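Local coordinates for beta-lactamase-related domain-containing protein (Bacteroides dorei DSM 17855, PDB 5TGF), which is of unknown function but is probably a serine hydrolase related to beta-lactamases, and can bind calcium, at residues P169-L174 with S184-V189; G60-A65 with N208-F213; V119-H124 with G194-L199; I68-D73 with E227-E232. One frame throughout, in Å; residues are numbered along the deposited sequence.

Contact 1 (P169-L174 with S184-V189)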
loop_
_atom_site.group_PDB
_atom_site.type_symbol
_atom_site.label_atom_id
_atom_site.label_comp_id
_atom_site.label_asym_id
_atom_site.label_seq_id
_atom_site.Cartn_x
_atom_site.Cartn_y
_atom_site.Cartn_z
ATOM N N PRO A 169 6.791 -16.510 -1.912
ATOM C CA PRO A 169 8.233 -16.747 -2.006
ATOM C C PRO A 169 8.971 -15.643 -2.746
ATOM O O PRO A 169 10.093 -15.283 -2.338
ATOM C CB PRO A 169 8.330 -18.063 -2.791
ATOM C CG PRO A 169 7.061 -18.741 -2.580
ATOM C CD PRO A 169 6.018 -17.726 -2.200
ATOM N N LEU A 170 8.337 -15.054 -3.751
ATOM C CA LEU A 170 8.913 -13.897 -4.426
ATOM C C LEU A 170 9.128 -12.708 -3.502
ATOM O O LEU A 170 10.158 -12.040 -3.551
ATOM C CB LEU A 170 8.069 -13.471 -5.623
ATOM C CG LEU A 170 8.153 -14.374 -6.851
ATOM C CD1 LEU A 170 7.099 -13.906 -7.825
ATOM C CD2 LEU A 170 9.569 -14.301 -7.473
ATOM N N PHE A 171 8.152 -12.435 -2.646
ATOM C CA PHE A 171 8.301 -11.356 -1.690
ATOM C C PHE A 171 9.523 -11.583 -0.813
ATOM O O PHE A 171 10.267 -10.646 -0.547
ATOM C CB PHE A 171 7.056 -11.253 -0.810
ATOM C CG PHE A 171 7.225 -10.347 0.380
ATOM C CD1 PHE A 171 7.673 -9.041 0.232
ATOM C CD2 PHE A 171 6.889 -10.798 1.647
ATOM C CE1 PHE A 171 7.843 -8.226 1.351
ATOM C CE2 PHE A 171 7.074 -10.004 2.744
ATOM C CZ PHE A 171 7.526 -8.694 2.587
ATOM N N GLN A 172 9.706 -12.811 -0.333
ATOM C CA GLN A 172 10.823 -13.109 0.551
ATOM C C GLN A 172 12.141 -13.004 -0.237
ATOM O O GLN A 172 13.086 -12.440 0.250
ATOM C CB GLN A 172 10.690 -14.499 1.183
ATOM C CG GLN A 172 9.433 -14.696 2.061
ATOM C CD GLN A 172 9.375 -13.762 3.268
ATOM O OE1 GLN A 172 10.403 -13.311 3.792
ATOM N NE2 GLN A 172 8.164 -13.547 3.773
ATOM N N GLU A 173 12.168 -13.519 -1.451
ATOM C CA GLU A 173 13.416 -13.529 -2.231
ATOM C C GLU A 173 13.846 -12.104 -2.643
ATOM O O GLU A 173 15.003 -11.717 -2.440
ATOM C CB GLU A 173 13.288 -14.436 -3.445
ATOM C CG GLU A 173 14.516 -14.406 -4.353
ATOM C CD GLU A 173 14.276 -15.019 -5.726
ATOM O OE1 GLU A 173 13.218 -15.665 -5.937
ATOM O OE2 GLU A 173 15.158 -14.849 -6.608
ATOM N N LEU A 174 12.903 -11.319 -3.148
ATOM C CA LEU A 174 13.201 -10.059 -3.836
ATOM C C LEU A 174 13.144 -8.794 -2.964
ATOM O O LEU A 174 13.752 -7.786 -3.306
ATOM C CB LEU A 174 12.225 -9.885 -5.008
ATOM C CG LEU A 174 12.286 -10.934 -6.104
ATOM C CD1 LEU A 174 11.293 -10.612 -7.196
ATOM C CD2 LEU A 174 13.693 -11.041 -6.689
ATOM N N SER A 184 7.751 -10.664 8.212
ATOM C CA SER A 184 6.687 -10.239 7.320
ATOM C C SER A 184 6.216 -11.350 6.392
ATOM O O SER A 184 7.018 -12.178 5.959
ATOM C CB SER A 184 7.141 -9.040 6.493
ATOM O OG SER A 184 7.406 -7.943 7.333
ATOM N N HIS A 185 4.925 -11.357 6.052
ATOM C CA HIS A 185 4.404 -12.260 5.012
ATOM C C HIS A 185 3.018 -11.820 4.529
ATOM O O HIS A 185 2.253 -11.230 5.300
ATOM C CB HIS A 185 4.306 -13.703 5.498
ATOM C CG HIS A 185 3.686 -13.864 6.841
ATOM N ND1 HIS A 185 2.324 -13.828 7.041
ATOM C CD2 HIS A 185 4.241 -14.034 8.062
ATOM C CE1 HIS A 185 2.064 -14.003 8.322
ATOM N NE2 HIS A 185 3.209 -14.080 8.971
ATOM N N PHE A 186 2.735 -12.084 3.256
ATOM C CA PHE A 186 1.400 -11.892 2.646
ATOM C C PHE A 186 0.501 -13.111 2.783
ATOM O O PHE A 186 -0.721 -12.982 2.749
ATOM C CB PHE A 186 1.559 -11.565 1.158
ATOM C CG PHE A 186 2.049 -10.166 0.879
ATOM C CD1 PHE A 186 1.153 -9.106 0.761
ATOM C CD2 PHE A 186 3.415 -9.905 0.713
ATOM C CE1 PHE A 186 1.611 -7.831 0.408
ATOM C CE2 PHE A 186 3.866 -8.628 0.387
ATOM C CZ PHE A 186 2.971 -7.594 0.254
ATOM N N ALA A 187 1.109 -14.290 2.900
ATOM C CA ALA A 187 0.390 -15.559 3.022
ATOM C C ALA A 187 1.077 -16.386 4.094
ATOM O O ALA A 187 2.296 -16.227 4.294
ATOM C CB ALA A 187 0.435 -16.306 1.697
ATOM N N PRO A 188 0.330 -17.279 4.769
ATOM C CA PRO A 188 -1.111 -17.495 4.580
ATOM C C PRO A 188 -1.954 -16.315 5.036
ATOM O O PRO A 188 -1.561 -15.547 5.944
ATOM C CB PRO A 188 -1.409 -18.728 5.433
ATOM C CG PRO A 188 -0.357 -18.724 6.485
ATOM C CD PRO A 188 0.867 -18.062 5.907
ATOM N N VAL A 189 -3.097 -16.187 4.380
ATOM C CA VAL A 189 -4.043 -15.095 4.584
ATOM C C VAL A 189 -4.847 -15.344 5.851
ATOM O O VAL A 189 -5.417 -16.418 6.006
ATOM C CB VAL A 189 -4.956 -15.005 3.350
ATOM C CG1 VAL A 189 -6.039 -13.960 3.503
ATOM C CG2 VAL A 189 -4.111 -14.720 2.133
HETATM O O HOH W 1 10.171 -11.787 6.508
#
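The ring of Phe171 receives the edge of Phe186 on one face, with Phe186 CE2 lying over its centre, and has CB of Ser184 near its plane at the edge. The two phenyl planes stand at 83°, a T-shaped (edge-to-face) pair with centroids of the Phe171 and Phe186 rings 5.0 Å apart. Atoms CD2 and CE2 of Phe186 do the touching, CD2 coming within 3.7 Å of Phe171 CD2. Phe171 holds CG anti to its backbone N (chi1 169°), which directs the ring off the helix toward the loop. Here helix 167-179, in the helical part of this beta-lactamase-like fold, is joined to the irregular chain that follows it and leads to helix 198-201; Phe186 also meets Phe167 edge-to-face, and Phe171 reaches Val63 of helix 60-74. Phenylalanine suits both places, because each position is buried and takes a broad, flat, apolar group. Beside the rings, Gln172 bends at chi2 (-62°) so that its amide turns to the loop backbone. Gln172 NE2 donates to Ser184 O at 2.8 Å, with that oxygen almost exactly in the amide plane, and gives another bond to Glu168 OE2. On the other arm, Gln172 OE1 lies 3.1 Å from a water that accepts from Ser184 N at 3.2 Å. An amide serves well: its NH2 meets the carbonyl of Ser184 directly and its oxygen the N-H of that residue through water, while Ser184 OG turns to Asp209 and Thr205.

Contact 2 (G60-A65 with N208-F213)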
loop_
_atom_site.group_PDB
_atom_site.type_symbol
_atom_site.label_atom_id
_atom_site.label_comp_id
_atom_site.label_asym_id
_atom_site.label_seq_id
_atom_site.Cartn_x
_atom_site.Cartn_y
_atom_site.Cartn_z
ATOM N N GLY A 60 -0.041 -3.096 2.954
ATOM C CA GLY A 60 0.673 -4.010 2.069
ATOM C C GLY A 60 0.599 -3.750 0.574
ATOM O O GLY A 60 1.412 -4.311 -0.162
ATOM N N LYS A 61 -0.315 -2.889 0.102
ATOM C CA LYS A 61 -0.404 -2.613 -1.339
ATOM C C LYS A 61 0.907 -2.021 -1.853
ATOM O O LYS A 61 1.350 -2.360 -2.940
ATOM C CB LYS A 61 -1.591 -1.707 -1.686
ATOM C CG LYS A 61 -2.939 -2.400 -1.654
ATOM C CD LYS A 61 -4.076 -1.475 -2.109
ATOM C CE LYS A 61 -5.419 -2.184 -2.210
ATOM N NZ LYS A 61 -6.033 -2.567 -0.915
ATOM N N TRP A 62 1.510 -1.155 -1.051
ATOM C CA TRP A 62 2.782 -0.508 -1.401
ATOM C C TRP A 62 3.869 -1.557 -1.563
ATOM O O TRP A 62 4.623 -1.540 -2.518
ATOM C CB TRP A 62 3.163 0.507 -0.329
ATOM C CG TRP A 62 4.134 1.592 -0.765
ATOM C CD1 TRP A 62 4.913 1.648 -1.924
ATOM C CD2 TRP A 62 4.396 2.793 -0.054
ATOM N NE1 TRP A 62 5.610 2.836 -1.963
ATOM C CE2 TRP A 62 5.335 3.542 -0.820
ATOM C CE3 TRP A 62 3.929 3.307 1.150
ATOM C CZ2 TRP A 62 5.807 4.785 -0.405
ATOM C CZ3 TRP A 62 4.352 4.556 1.541
ATOM C CH2 TRP A 62 5.286 5.295 0.749
ATOM N N VAL A 63 3.968 -2.436 -0.583
ATOM C CA VAL A 63 4.945 -3.546 -0.604
ATOM C C VAL A 63 4.670 -4.505 -1.762
ATOM O O VAL A 63 5.587 -4.937 -2.448
ATOM C CB VAL A 63 4.977 -4.300 0.739
ATOM C CG1 VAL A 63 6.010 -5.436 0.686
ATOM C CG2 VAL A 63 5.253 -3.331 1.884
ATOM N N ALA A 64 3.409 -4.815 -2.023
ATOM C CA ALA A 64 3.095 -5.741 -3.124
ATOM C C ALA A 64 3.429 -5.162 -4.495
ATOM O O ALA A 64 3.977 -5.856 -5.372
ATOM C CB ALA A 64 1.632 -6.144 -3.051
ATOM N N ALA A 65 3.163 -3.872 -4.684
ATOM C CA ALA A 65 3.590 -3.183 -5.898
ATOM C C ALA A 65 5.130 -3.229 -6.056
ATOM O O ALA A 65 5.639 -3.381 -7.181
ATOM C CB ALA A 65 3.112 -1.741 -5.878
ATOM N N ASN A 208 9.564 -2.584 12.722
ATOM C CA ASN A 208 10.966 -2.655 12.311
ATOM C C ASN A 208 11.090 -3.124 10.868
ATOM O O ASN A 208 11.850 -2.545 10.111
ATOM C CB ASN A 208 11.788 -3.560 13.251
ATOM C CG ASN A 208 11.972 -2.952 14.635
ATOM O OD1 ASN A 208 11.851 -1.733 14.817
ATOM N ND2 ASN A 208 12.208 -3.809 15.638
ATOM N N ASP A 209 10.292 -4.116 10.468
ATOM C CA ASP A 209 10.304 -4.588 9.095
ATOM C C ASP A 209 9.881 -3.495 8.118
ATOM O O ASP A 209 10.555 -3.264 7.115
ATOM C CB ASP A 209 9.413 -5.808 8.922
ATOM C CG ASP A 209 10.094 -7.091 9.342
ATOM O OD1 ASP A 209 11.214 -7.049 9.943
ATOM O OD2 ASP A 209 9.498 -8.141 9.044
ATOM N N TYR A 210 8.753 -2.831 8.376
ATOM C CA TYR A 210 8.212 -1.923 7.370
ATOM C C TYR A 210 9.060 -0.645 7.242
ATOM O O TYR A 210 9.181 -0.066 6.166
ATOM C CB TYR A 210 6.740 -1.560 7.705
ATOM C CG TYR A 210 5.912 -1.144 6.516
ATOM C CD1 TYR A 210 6.057 0.116 5.949
ATOM C CD2 TYR A 210 4.937 -1.982 5.982
ATOM C CE1 TYR A 210 5.261 0.525 4.898
ATOM C CE2 TYR A 210 4.183 -1.593 4.884
ATOM C CZ TYR A 210 4.349 -0.349 4.345
ATOM O OH TYR A 210 3.629 0.025 3.238
ATOM N N ILE A 211 9.681 -0.230 8.338
ATOM C CA ILE A 211 10.621 0.895 8.282
ATOM C C ILE A 211 11.791 0.589 7.325
ATOM O O ILE A 211 12.262 1.481 6.642
ATOM C CB ILE A 211 11.103 1.257 9.718
ATOM C CG1 ILE A 211 10.043 2.126 10.420
ATOM C CG2 ILE A 211 12.407 2.049 9.715
ATOM C CD1 ILE A 211 9.927 3.556 9.865
ATOM N N ARG A 212 12.270 -0.657 7.297
ATOM C CA ARG A 212 13.326 -1.038 6.335
ATOM C C ARG A 212 12.884 -0.884 4.901
ATOM O O ARG A 212 13.652 -0.383 4.042
ATOM C CB ARG A 212 13.842 -2.475 6.564
ATOM C CG ARG A 212 14.487 -2.699 7.925
ATOM C CD ARG A 212 14.554 -4.182 8.253
ATOM N NE ARG A 212 15.253 -4.390 9.509
ATOM C CZ ARG A 212 16.551 -4.626 9.614
ATOM N NH1 ARG A 212 17.294 -4.767 8.541
ATOM N NH2 ARG A 212 17.094 -4.744 10.803
ATOM N N PHE A 213 11.644 -1.299 4.626
ATOM C CA PHE A 213 11.023 -1.116 3.325
ATOM C C PHE A 213 10.951 0.362 2.902
ATOM O O PHE A 213 11.329 0.697 1.785
ATOM C CB PHE A 213 9.586 -1.710 3.337
ATOM C CG PHE A 213 8.816 -1.433 2.080
ATOM C CD1 PHE A 213 9.116 -2.096 0.908
ATOM C CD2 PHE A 213 7.851 -0.425 2.041
ATOM C CE1 PHE A 213 8.447 -1.806 -0.273
ATOM C CE2 PHE A 213 7.166 -0.123 0.858
ATOM C CZ PHE A 213 7.469 -0.816 -0.307
#
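The helical segments 60-65 and 208-213 cross at 51°, their axes 11.6 Å apart, a separation bridged by large side chains rather than by close backbones. The main bump is CG2 of Val63, which sits over the centre of one face of Phe213, 3.8 Å from the ring centroid and only 7° off the normal, a CH-pi contact. The same methyl of Val63 lies 3.6 Å from Tyr210 CE2, so it fills the hollow between the two aromatic side chains one helical turn apart. A beta-branched valine fits this hollow: one methyl stays close to the helix and points into the cleft. In return, Phe213 wedges its tip against helix 60-74, with CZ 3.7 Å from Val63 CA, and its edge comes down on Trp62. There CE2 of Phe213 stands 3.8 Å from Trp62 CG, over the five-membered part of the indole face, and the planes meet at 83° in a T-shaped (edge-to-face) arrangement. Tyr210 runs across Trp62, its OH 3.6 Å from Trp62 CB, and that hydroxyl is bonded to Ala59 O. Lys61 points away from this interface; its NZ meets Ser58, Tyr147 and Gly200, consistent with an SxxK active site. The interface itself is therefore held by dispersion, CH-pi and ring-edge electrostatics in a buried setting, with the tyrosine hydroxyl satisfied by a backbone carbonyl.

Contact 3 (V119-H124 with G194-L199)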
loop_
_atom_site.group_PDB
_atom_site.type_symbol
_atom_site.label_atom_id
_atom_site.label_comp_id
_atom_site.label_asym_id
_atom_site.label_seq_id
_atom_site.Cartn_x
_atom_site.Cartn_y
_atom_site.Cartn_z
ATOM N N VAL A 119 -15.767 -14.619 -0.095
ATOM C CA VAL A 119 -14.632 -13.742 0.212
ATOM C C VAL A 119 -13.347 -14.363 -0.361
ATOM O O VAL A 119 -13.102 -15.553 -0.168
ATOM C CB VAL A 119 -14.416 -13.607 1.718
ATOM C CG1 VAL A 119 -13.300 -12.596 1.994
ATOM C CG2 VAL A 119 -15.705 -13.180 2.412
ATOM N N ASP A 120 -12.569 -13.601 -1.111
ATOM C CA ASP A 120 -11.272 -14.109 -1.634
ATOM C C ASP A 120 -10.257 -14.168 -0.500
ATOM O O ASP A 120 -9.761 -13.119 -0.090
ATOM C CB ASP A 120 -10.717 -13.195 -2.746
ATOM C CG ASP A 120 -9.339 -13.652 -3.273
ATOM O OD1 ASP A 120 -8.615 -14.368 -2.535
ATOM O OD2 ASP A 120 -8.957 -13.282 -4.428
ATOM N N ASN A 121 -10.061 -15.373 0.060
ATOM C CA ASN A 121 -9.037 -15.657 1.076
ATOM C C ASN A 121 -7.997 -16.650 0.507
ATOM O O ASN A 121 -7.304 -17.333 1.263
ATOM C CB ASN A 121 -9.669 -16.269 2.341
ATOM C CG ASN A 121 -10.544 -15.292 3.098
ATOM O OD1 ASN A 121 -10.218 -14.119 3.210
ATOM N ND2 ASN A 121 -11.636 -15.787 3.666
ATOM N N TYR A 122 -7.872 -16.719 -0.810
ATOM C CA TYR A 122 -7.008 -17.728 -1.441
ATOM C C TYR A 122 -5.551 -17.595 -0.996
ATOM O O TYR A 122 -5.014 -16.519 -0.982
ATOM C CB TYR A 122 -7.066 -17.601 -2.958
ATOM C CG TYR A 122 -8.374 -18.119 -3.569
ATOM C CD1 TYR A 122 -8.545 -19.476 -3.782
ATOM C CD2 TYR A 122 -9.392 -17.261 -3.950
ATOM C CE1 TYR A 122 -9.690 -19.972 -4.379
ATOM C CE2 TYR A 122 -10.542 -17.736 -4.549
ATOM C CZ TYR A 122 -10.693 -19.106 -4.751
ATOM O OH TYR A 122 -11.816 -19.665 -5.357
ATOM N N ASN A 123 -4.904 -18.724 -0.782
ATOM C CA ASN A 123 -3.447 -18.747 -0.558
ATOM C C ASN A 123 -2.651 -19.087 -1.816
ATOM O O ASN A 123 -1.410 -19.105 -1.785
ATOM C CB ASN A 123 -3.109 -19.701 0.571
ATOM C CG ASN A 123 -3.586 -19.199 1.894
ATOM O OD1 ASN A 123 -3.359 -18.046 2.256
ATOM N ND2 ASN A 123 -4.176 -20.072 2.660
ATOM N N HIS A 124 -3.345 -19.251 -2.938
ATOM C CA HIS A 124 -2.679 -19.403 -4.225
ATOM C C HIS A 124 -3.327 -18.557 -5.275
ATOM O O HIS A 124 -4.556 -18.635 -5.509
ATOM C CB HIS A 124 -2.681 -20.875 -4.671
ATOM C CG HIS A 124 -2.080 -21.795 -3.671
ATOM N ND1 HIS A 124 -0.717 -21.956 -3.532
ATOM C CD2 HIS A 124 -2.648 -22.530 -2.685
ATOM C CE1 HIS A 124 -0.473 -22.722 -2.482
ATOM N NE2 HIS A 124 -1.630 -23.085 -1.956
ATOM N N GLY A 194 -11.090 -8.403 6.684
ATOM C CA GLY A 194 -10.320 -7.221 6.394
ATOM C C GLY A 194 -8.814 -7.404 6.266
ATOM O O GLY A 194 -8.078 -6.402 6.094
ATOM N N HIS A 195 -8.359 -8.650 6.265
ATOM C CA HIS A 195 -6.948 -8.953 5.985
ATOM C C HIS A 195 -6.768 -9.806 4.731
ATOM O O HIS A 195 -5.926 -10.720 4.663
ATOM C CB HIS A 195 -6.283 -9.628 7.186
ATOM C CG HIS A 195 -6.614 -9.006 8.510
ATOM N ND1 HIS A 195 -6.947 -9.760 9.619
ATOM C CD2 HIS A 195 -6.675 -7.717 8.906
ATOM C CE1 HIS A 195 -7.223 -8.953 10.629
ATOM N NE2 HIS A 195 -7.058 -7.711 10.221
ATOM N N ALA A 196 -7.520 -9.440 3.710
ATOM C CA ALA A 196 -7.649 -10.209 2.474
ATOM C C ALA A 196 -8.150 -9.255 1.389
ATOM O O ALA A 196 -8.688 -8.204 1.734
ATOM C CB ALA A 196 -8.645 -11.343 2.664
ATOM N N PRO A 197 -7.910 -9.559 0.090
ATOM C CA PRO A 197 -7.198 -10.714 -0.465
ATOM C C PRO A 197 -5.692 -10.581 -0.284
ATOM O O PRO A 197 -5.235 -9.589 0.276
ATOM C CB PRO A 197 -7.568 -10.702 -1.950
ATOM C CG PRO A 197 -8.070 -9.358 -2.238
ATOM C CD PRO A 197 -8.403 -8.648 -0.952
HETATM N N MSE A 198 -4.938 -11.569 -0.738
HETATM C CA MSE A 198 -3.471 -11.630 -0.444
HETATM C C MSE A 198 -2.769 -10.297 -0.612
HETATM O O MSE A 198 -2.130 -9.792 0.326
HETATM C CB MSE A 198 -2.821 -12.721 -1.320
HETATM C CG MSE A 198 -1.381 -12.998 -0.880
HETATM SE SE MSE A 198 -0.448 -14.207 -2.136
HETATM C CE MSE A 198 -1.497 -15.813 -1.709
ATOM N N LEU A 199 -2.733 -9.770 -1.830
ATOM C CA LEU A 199 -1.889 -8.609 -2.106
ATOM C C LEU A 199 -2.548 -7.390 -1.475
ATOM O O LEU A 199 -1.874 -6.534 -0.861
ATOM C CB LEU A 199 -1.696 -8.357 -3.602
ATOM C CG LEU A 199 -0.492 -9.106 -4.253
ATOM C CD1 LEU A 199 -0.778 -10.598 -4.289
ATOM C CD2 LEU A 199 -0.180 -8.584 -5.642
HETATM O O HOH W 2 -6.174 -14.017 -1.538
#
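Asp120 sets CG anti to its backbone N (chi1 177°), which puts the carboxylate against CB of Pro197, the two side chains crossing at about a right angle, while Met198, present as selenomethionine, runs extended through chi1 and chi2 and then bends at chi3 (-69°). That bend brings Met198 CE to 3.3 Å from Asn123 O, so the flexible side chain ends against the backbone of the loop. Pro197 CB packs 3.7 Å from Asp120 CG, and Pro197 CA lies 3.5 Å from Asp120 O in a CA-H...O contact. CB of Ala196, small enough for a tight place, is 3.2 Å from Asn121 OD1. A single water joins the Asp120 side chain and the Tyr122 backbone to the Met198 N-H: it donates to Asp120 OD1 at 2.7 Å and to Tyr122 O at 2.8 Å, and accepts from Met198 N at 2.9 Å. Aspartate suits this position because Asp120 OD1 also accepts from Tyr122 N at 3.0 Å; its charge, near the first turn of helix 198-201, is probably favourable. The peptide before Pro197, the N-cap residue, is cis, and Ala196 O binds a glycerol, probably from the crystallisation liquor. Asp120 to Tyr122 form an Asx turn within the loop ahead of helix 125-133, docked through water onto the start of helix 198-201.

Contact 4 (I68-D73 with E227-E232)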
loop_
_atom_site.group_PDB
_atom_site.type_symbol
_atom_site.label_atom_id
_atom_site.label_comp_id
_atom_site.label_asym_id
_atom_site.label_seq_id
_atom_site.Cartn_x
_atom_site.Cartn_y
_atom_site.Cartn_z
ATOM N N ILE A 68 6.189 -6.695 -7.419
ATOM C CA ILE A 68 5.928 -6.711 -8.845
ATOM C C ILE A 68 6.941 -5.830 -9.613
ATOM O O ILE A 68 7.447 -6.243 -10.661
ATOM C CB ILE A 68 4.471 -6.306 -9.169
ATOM C CG1 ILE A 68 3.491 -7.276 -8.501
ATOM C CG2 ILE A 68 4.248 -6.173 -10.686
ATOM C CD1 ILE A 68 2.051 -6.819 -8.572
ATOM N N GLY A 69 7.268 -4.664 -9.071
ATOM C CA GLY A 69 8.328 -3.850 -9.647
ATOM C C GLY A 69 9.686 -4.582 -9.730
ATOM O O GLY A 69 10.448 -4.396 -10.691
ATOM N N ALA A 70 10.016 -5.385 -8.745
ATOM C CA ALA A 70 11.281 -6.146 -8.785
ATOM C C ALA A 70 11.264 -7.237 -9.889
ATOM O O ALA A 70 12.292 -7.542 -10.519
ATOM C CB ALA A 70 11.593 -6.734 -7.428
ATOM N N VAL A 71 10.084 -7.758 -10.174
ATOM C CA VAL A 71 9.903 -8.691 -11.271
ATOM C C VAL A 71 9.992 -7.970 -12.607
ATOM O O VAL A 71 10.657 -8.448 -13.544
ATOM C CB VAL A 71 8.557 -9.458 -11.122
ATOM C CG1 VAL A 71 8.273 -10.320 -12.334
ATOM C CG2 VAL A 71 8.579 -10.287 -9.852
ATOM N N VAL A 72 9.360 -6.805 -12.714
ATOM C CA VAL A 72 9.464 -5.993 -13.914
ATOM C C VAL A 72 10.933 -5.659 -14.223
ATOM O O VAL A 72 11.321 -5.646 -15.376
ATOM C CB VAL A 72 8.628 -4.718 -13.800
ATOM C CG1 VAL A 72 9.033 -3.662 -14.834
ATOM C CG2 VAL A 72 7.143 -5.073 -13.895
ATOM N N ASP A 73 11.706 -5.382 -13.192
ATOM C CA ASP A 73 13.124 -5.086 -13.351
ATOM C C ASP A 73 13.934 -6.278 -13.929
ATOM O O ASP A 73 14.951 -6.059 -14.574
ATOM C CB ASP A 73 13.729 -4.634 -12.012
ATOM C CG ASP A 73 13.310 -3.208 -11.611
ATOM O OD1 ASP A 73 12.675 -2.498 -12.421
ATOM O OD2 ASP A 73 13.591 -2.801 -10.462
ATOM N N GLU A 227 20.968 -2.543 -5.404
ATOM C CA GLU A 227 19.832 -1.971 -6.098
ATOM C C GLU A 227 18.632 -2.911 -5.932
ATOM O O GLU A 227 18.512 -3.902 -6.637
ATOM C CB GLU A 227 20.161 -1.789 -7.580
ATOM C CG GLU A 227 19.185 -0.891 -8.312
ATOM C CD GLU A 227 19.724 -0.382 -9.649
ATOM O OE1 GLU A 227 19.611 -1.145 -10.625
ATOM O OE2 GLU A 227 20.252 0.764 -9.723
ATOM N N ILE A 228 17.746 -2.596 -5.003
ATOM C CA ILE A 228 16.600 -3.485 -4.723
ATOM C C ILE A 228 15.508 -3.252 -5.768
ATOM O O ILE A 228 14.924 -4.192 -6.306
ATOM C CB ILE A 228 16.068 -3.264 -3.289
ATOM C CG1 ILE A 228 17.197 -3.425 -2.273
ATOM C CG2 ILE A 228 14.891 -4.204 -3.008
ATOM C CD1 ILE A 228 17.863 -4.777 -2.329
ATOM N N LEU A 229 15.271 -1.992 -6.086
ATOM C CA LEU A 229 14.473 -1.602 -7.235
ATOM C C LEU A 229 15.273 -0.604 -8.063
ATOM O O LEU A 229 16.019 0.206 -7.518
ATOM C CB LEU A 229 13.168 -0.926 -6.751
ATOM C CG LEU A 229 12.155 -1.875 -6.077
ATOM C CD1 LEU A 229 11.057 -1.022 -5.429
ATOM C CD2 LEU A 229 11.600 -2.881 -7.090
ATOM N N LYS A 230 15.053 -0.607 -9.366
ATOM C CA LYS A 230 15.637 0.427 -10.213
ATOM C C LYS A 230 15.020 1.799 -9.949
ATOM O O LYS A 230 13.821 1.904 -9.652
ATOM C CB LYS A 230 15.449 0.057 -11.663
ATOM C CG LYS A 230 16.222 -1.166 -12.064
ATOM C CD LYS A 230 16.412 -1.156 -13.560
ATOM C CE LYS A 230 16.983 -2.482 -14.038
ATOM N NZ LYS A 230 15.940 -3.229 -14.781
ATOM N N PRO A 231 15.828 2.866 -10.029
ATOM C CA PRO A 231 15.306 4.204 -9.769
ATOM C C PRO A 231 14.096 4.536 -10.605
ATOM O O PRO A 231 13.129 5.124 -10.080
ATOM C CB PRO A 231 16.479 5.126 -10.143
ATOM C CG PRO A 231 17.690 4.281 -10.013
ATOM C CD PRO A 231 17.262 2.897 -10.403
ATOM N N GLU A 232 14.099 4.121 -11.877
ATOM C CA GLU A 232 12.954 4.389 -12.751
ATOM C C GLU A 232 11.672 3.692 -12.301
ATOM O O GLU A 232 10.573 4.175 -12.533
ATOM C CB GLU A 232 13.246 4.013 -14.210
ATOM C CG GLU A 232 13.728 2.595 -14.421
ATOM C CD GLU A 232 15.258 2.484 -14.442
ATOM O OE1 GLU A 232 15.953 3.299 -13.766
ATOM O OE2 GLU A 232 15.743 1.542 -15.109
HETATM O O HOH W 3 14.903 -4.873 -8.955
#
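Lys230 can be followed outward along Asp73, the two side chains lying alongside each other and pointing opposite ways. Lys230 CB lies 3.6 Å from Asp73 OD2, and Lys230 CG packs against the carboxylate, 3.5 Å from Asp73 OD2. Lys230 CD continues past Asp73 OD1 at 4.1 Å, after which the chain bends at chi4 (109°). The tip, Lys230 NZ, donates to Asp73 O at 3.0 Å, meeting a lone pair of that carbonyl in its plane. The long lysine can thus take its ammonium to the last turn of helix 60-74, where a positive charge is probably welcome. At its other end Lys230 N gives a nearly straight bond (173°) to Asp73 OD2, 2.9 Å away, approaching from above the carboxylate plane. OD2 also receives a water that bonds to Ile228 O, and OD1 pairs with Thr233. Deeper in, Leu229 CD2 fits against the helix backbone, 3.4 Å from Ala70 N, a closeness that side-chain-free Gly69 and small Ala70 permit. Asp73 therefore links one helix near its C-terminal end to the N-cap residue of helix 231-238 and to its first turn. Val72 of the same segment, with Thr75 and Leu77, belongs to a calcium site known for this protein, though no calcium is bound to this chain in the model.

In the fold
From the N terminus, helix 60-74 supplies the first segments of contacts 2 and 4, so it is tied near its start to helix 207-218 and near its end to the approach to helix 231-238. The chain loops these contacts close, 60-65 to 208-213 and 68-73 to 227-232, cross. Within both falls contact 3, which joins the loop at 119-124 to the start of helix 198-201. Contact 1, between helix 167-179 and the loop behind it, is the shortest closure and lies inside the other three. Direct touches connect them: Phe186 with Gly60, Leu174 with Val71, Val189 with Asn123, and Leu199 with Ala64 and Ile68.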